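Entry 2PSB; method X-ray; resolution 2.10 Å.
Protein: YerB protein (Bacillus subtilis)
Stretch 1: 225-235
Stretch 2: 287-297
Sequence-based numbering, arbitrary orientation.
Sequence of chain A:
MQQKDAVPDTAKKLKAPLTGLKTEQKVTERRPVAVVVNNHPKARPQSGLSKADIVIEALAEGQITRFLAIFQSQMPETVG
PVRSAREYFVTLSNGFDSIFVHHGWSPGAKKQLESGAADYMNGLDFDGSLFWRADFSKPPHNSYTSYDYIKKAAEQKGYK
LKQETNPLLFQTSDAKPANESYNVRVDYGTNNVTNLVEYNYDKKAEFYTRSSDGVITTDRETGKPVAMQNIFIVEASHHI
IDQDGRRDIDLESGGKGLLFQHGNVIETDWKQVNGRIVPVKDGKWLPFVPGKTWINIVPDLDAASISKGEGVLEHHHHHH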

# COMPACT_ATOMS: atom_id res chain seq x y z
N PRO A 225 17.34 -1.96 0.77
CA PRO A 225 16.35 -0.89 0.55
C PRO A 225 15.28 -1.32 -0.45
O PRO A 225 15.55 -2.09 -1.37
CB PRO A 225 17.20 0.27 0.04
CG PRO A 225 18.53 0.03 0.67
CD PRO A 225 18.70 -1.47 0.49
N VAL A 226 14.06 -0.83 -0.27
CA VAL A 226 12.99 -1.17 -1.20
C VAL A 226 13.13 -0.24 -2.40
O VAL A 226 13.69 0.86 -2.29
CB VAL A 226 11.58 -1.00 -0.56
CG1 VAL A 226 10.49 -1.44 -1.54
CG2 VAL A 226 11.49 -1.82 0.72
N ALA A 227 12.66 -0.68 -3.56
CA ALA A 227 12.75 0.14 -4.76
C ALA A 227 11.46 0.06 -5.57
O ALA A 227 10.88 -1.01 -5.73
CB ALA A 227 13.94 -0.31 -5.62
N MSE A 228 11.00 1.20 -6.05
CA MSE A 228 9.79 1.24 -6.84
C MSE A 228 10.04 2.10 -8.09
O MSE A 228 11.03 2.83 -8.16
CB MSE A 228 8.61 1.77 -6.01
CG MSE A 228 8.67 3.22 -5.57
SE MSE A 228 9.63 3.67 -3.92
CE MSE A 228 9.63 1.98 -2.98
N GLN A 229 9.16 1.97 -9.08
CA GLN A 229 9.33 2.71 -10.32
C GLN A 229 8.29 3.80 -10.57
O GLN A 229 8.34 4.47 -11.59
CB GLN A 229 9.35 1.74 -11.50
CG GLN A 229 10.67 0.98 -11.67
CD GLN A 229 10.88 -0.10 -10.62
OE1 GLN A 229 12.00 -0.57 -10.42
NE2 GLN A 229 9.81 -0.51 -9.96
N ASN A 230 7.35 3.95 -9.63
CA ASN A 230 6.31 4.97 -9.74
C ASN A 230 5.93 5.54 -8.37
O ASN A 230 5.74 4.78 -7.41
CB ASN A 230 5.02 4.42 -10.39
CG ASN A 230 5.29 3.59 -11.65
OD1 ASN A 230 5.70 2.44 -11.57
ND2 ASN A 230 5.04 4.18 -12.81
N ILE A 231 5.84 6.86 -8.28
CA ILE A 231 5.41 7.50 -7.04
C ILE A 231 4.15 8.26 -7.46
O ILE A 231 4.18 9.17 -8.30
CB ILE A 231 6.43 8.53 -6.48
CG1 ILE A 231 7.87 7.98 -6.50
CG2 ILE A 231 6.02 8.88 -5.05
CD1 ILE A 231 8.11 6.71 -5.71
N PHE A 232 3.03 7.87 -6.85
CA PHE A 232 1.75 8.44 -7.16
C PHE A 232 1.16 9.13 -5.93
O PHE A 232 0.65 8.46 -5.02
CB PHE A 232 0.83 7.32 -7.65
CG PHE A 232 -0.50 7.79 -8.16
CD1 PHE A 232 -0.70 9.12 -8.53
CD2 PHE A 232 -1.55 6.88 -8.31
CE1 PHE A 232 -1.92 9.53 -9.04
CE2 PHE A 232 -2.77 7.29 -8.83
CZ PHE A 232 -2.96 8.62 -9.20
N ILE A 233 1.23 10.46 -5.91
CA ILE A 233 0.71 11.23 -4.79
C ILE A 233 -0.72 11.62 -5.10
O ILE A 233 -0.98 12.30 -6.09
CB ILE A 233 1.59 12.50 -4.55
CG1 ILE A 233 3.04 12.06 -4.29
CG2 ILE A 233 1.06 13.33 -3.36
CD1 ILE A 233 4.04 13.18 -4.21
N VAL A 234 -1.64 11.15 -4.26
CA VAL A 234 -3.06 11.41 -4.46
C VAL A 234 -3.68 12.31 -3.39
O VAL A 234 -3.49 12.09 -2.20
CB VAL A 234 -3.82 10.05 -4.52
CG1 VAL A 234 -5.32 10.26 -4.46
CG2 VAL A 234 -3.45 9.33 -5.82
N GLU A 235 -4.42 13.33 -3.83
CA GLU A 235 -5.08 14.26 -2.92
C GLU A 235 -6.53 13.88 -2.74
O GLU A 235 -7.33 13.99 -3.66
CB GLU A 235 -5.01 15.70 -3.45
CG GLU A 235 -5.57 16.73 -2.46
CD GLU A 235 -5.38 18.16 -2.92
OE1 GLU A 235 -6.07 18.59 -3.87
OE2 GLU A 235 -4.53 18.87 -2.33
N PRO A 287 -0.30 6.09 -17.98
CA PRO A 287 0.17 4.73 -17.66
C PRO A 287 1.30 4.73 -16.61
O PRO A 287 1.87 5.77 -16.31
CB PRO A 287 0.65 4.22 -19.02
CG PRO A 287 1.24 5.44 -19.62
CD PRO A 287 0.21 6.51 -19.30
N PHE A 288 1.59 3.55 -16.07
CA PHE A 288 2.67 3.39 -15.09
C PHE A 288 3.83 2.70 -15.79
O PHE A 288 3.64 2.00 -16.79
CB PHE A 288 2.28 2.49 -13.91
CG PHE A 288 1.29 3.08 -12.96
CD1 PHE A 288 1.36 4.42 -12.58
CD2 PHE A 288 0.30 2.29 -12.39
CE1 PHE A 288 0.45 4.96 -11.65
CE2 PHE A 288 -0.61 2.81 -11.46
CZ PHE A 288 -0.53 4.14 -11.09
N VAL A 289 5.03 2.91 -15.25
CA VAL A 289 6.25 2.29 -15.75
C VAL A 289 6.27 0.88 -15.16
O VAL A 289 6.01 0.70 -13.98
CB VAL A 289 7.52 3.03 -15.22
CG1 VAL A 289 8.75 2.15 -15.40
CG2 VAL A 289 7.70 4.37 -15.92
N PRO A 290 6.60 -0.14 -15.97
CA PRO A 290 6.61 -1.49 -15.39
C PRO A 290 7.44 -1.57 -14.09
O PRO A 290 8.55 -1.05 -14.02
CB PRO A 290 7.22 -2.34 -16.51
CG PRO A 290 6.79 -1.62 -17.75
CD PRO A 290 6.98 -0.16 -17.39
N GLY A 291 6.89 -2.21 -13.06
CA GLY A 291 7.61 -2.32 -11.80
C GLY A 291 6.76 -2.02 -10.58
O GLY A 291 5.53 -2.05 -10.64
N LYS A 292 7.42 -1.75 -9.46
CA LYS A 292 6.71 -1.44 -8.24
C LYS A 292 6.19 -0.00 -8.19
O LYS A 292 6.83 0.92 -8.72
CB LYS A 292 7.60 -1.70 -7.02
CG LYS A 292 7.60 -3.15 -6.52
CD LYS A 292 8.30 -4.11 -7.46
CE LYS A 292 8.45 -5.51 -6.84
NZ LYS A 292 7.18 -6.31 -6.76
N THR A 293 5.03 0.16 -7.57
CA THR A 293 4.40 1.48 -7.43
C THR A 293 4.04 1.79 -5.99
O THR A 293 3.49 0.96 -5.27
CB THR A 293 3.10 1.58 -8.27
OG1 THR A 293 3.41 1.47 -9.66
CG2 THR A 293 2.39 2.92 -8.02
N TRP A 294 4.39 3.00 -5.57
CA TRP A 294 4.07 3.47 -4.23
C TRP A 294 3.11 4.64 -4.33
O TRP A 294 3.41 5.65 -4.99
CB TRP A 294 5.31 3.91 -3.48
CG TRP A 294 5.85 2.87 -2.57
CD1 TRP A 294 6.47 1.71 -2.93
CD2 TRP A 294 5.89 2.91 -1.13
NE1 TRP A 294 6.90 1.03 -1.81
CE2 TRP A 294 6.56 1.75 -0.70
CE3 TRP A 294 5.42 3.83 -0.18
CZ2 TRP A 294 6.78 1.47 0.66
CZ3 TRP A 294 5.63 3.55 1.17
CH2 TRP A 294 6.31 2.37 1.57
N ILE A 295 1.96 4.50 -3.70
CA ILE A 295 0.93 5.53 -3.71
C ILE A 295 0.85 6.20 -2.35
O ILE A 295 0.72 5.54 -1.31
CB ILE A 295 -0.46 4.94 -4.05
CG1 ILE A 295 -0.40 4.23 -5.41
CG2 ILE A 295 -1.52 6.05 -4.06
CD1 ILE A 295 -1.72 3.81 -5.94
N ASN A 296 0.95 7.53 -2.36
CA ASN A 296 0.86 8.32 -1.15
C ASN A 296 -0.39 9.17 -1.15
O ASN A 296 -0.51 10.09 -1.95
CB ASN A 296 2.06 9.25 -1.02
CG ASN A 296 3.18 8.63 -0.27
OD1 ASN A 296 3.17 8.61 0.96
ND2 ASN A 296 4.15 8.10 -0.98
N ILE A 297 -1.33 8.85 -0.27
CA ILE A 297 -2.54 9.64 -0.20
C ILE A 297 -2.32 10.76 0.81
O ILE A 297 -1.86 10.54 1.94
CB ILE A 297 -3.73 8.76 0.19
CG1 ILE A 297 -4.10 7.85 -0.99
CG2 ILE A 297 -4.93 9.64 0.61
CD1 ILE A 297 -4.93 6.62 -0.61

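Strands 230-235 and 293-297 run parallel, their axes 20° apart and 4.6 Å at closest approach, and a ladder of backbone hydrogen bonds joins them. Phe232, Trp294 and Asn296 each use both N and O, bonding to two residues of the opposite strand, as parallel pairing requires: Trp294 N donates to Asn230 O (2.9 Å), Phe232 N to Trp294 O (2.9 Å), Asn296 N to Phe232 O (2.8 Å) and Val234 N to Asn296 O (2.8 Å). CA-H...O contacts fill the gaps, the shortest from Ile295 CA to Phe232 O at 3.2 Å. Ahead of the ladder, Lys292 O accepts from Gln229 N at 2.6 Å and, weakly, from Asn230 N at 3.2 Å, so one carbonyl anchors the entry to the pairing.

Side chains alternate between two faces. Asn230, Phe232 and Val234 share one with Thr293, Ile295 and Ile297. There the Phe232 ring, chi1 t, brings CD2 within 3.9 Å of Ile295 CD1 and 4.0 Å of Phe288 CZ, meeting the Phe288 ring at its edge. Beta-branched Val234 and Ile297 suit the extended backbone and pack Val234 CB against Ile297 CG1 at 4.2 Å. Asn230, buried, reaches back to the loop before the second strand, placing its amide among the polar backbone atoms of Val289 and beside Thr293.

The other face carries Ile231, Ile233, Trp294 and Asn296. The broad Trp294 indole receives selenomethionine Met228 over one face: SE lies 4.2 Å from the centroid of the five-membered ring, and CE comes to 3.2 Å from Trp294 CD1. The long unbranched side chain can lay its selenium over the indole, though the CE approach to CD1 is tighter than a normal van der Waals contact and chi3 lies between wells at -22°.

Gly291, at phi/psi 135/-162, has a backbone that itself calls for glycine; a CB there would also run into the end of the Gln229 side-chain amide. Altogether 851 Å² is buried, summed over both stretches.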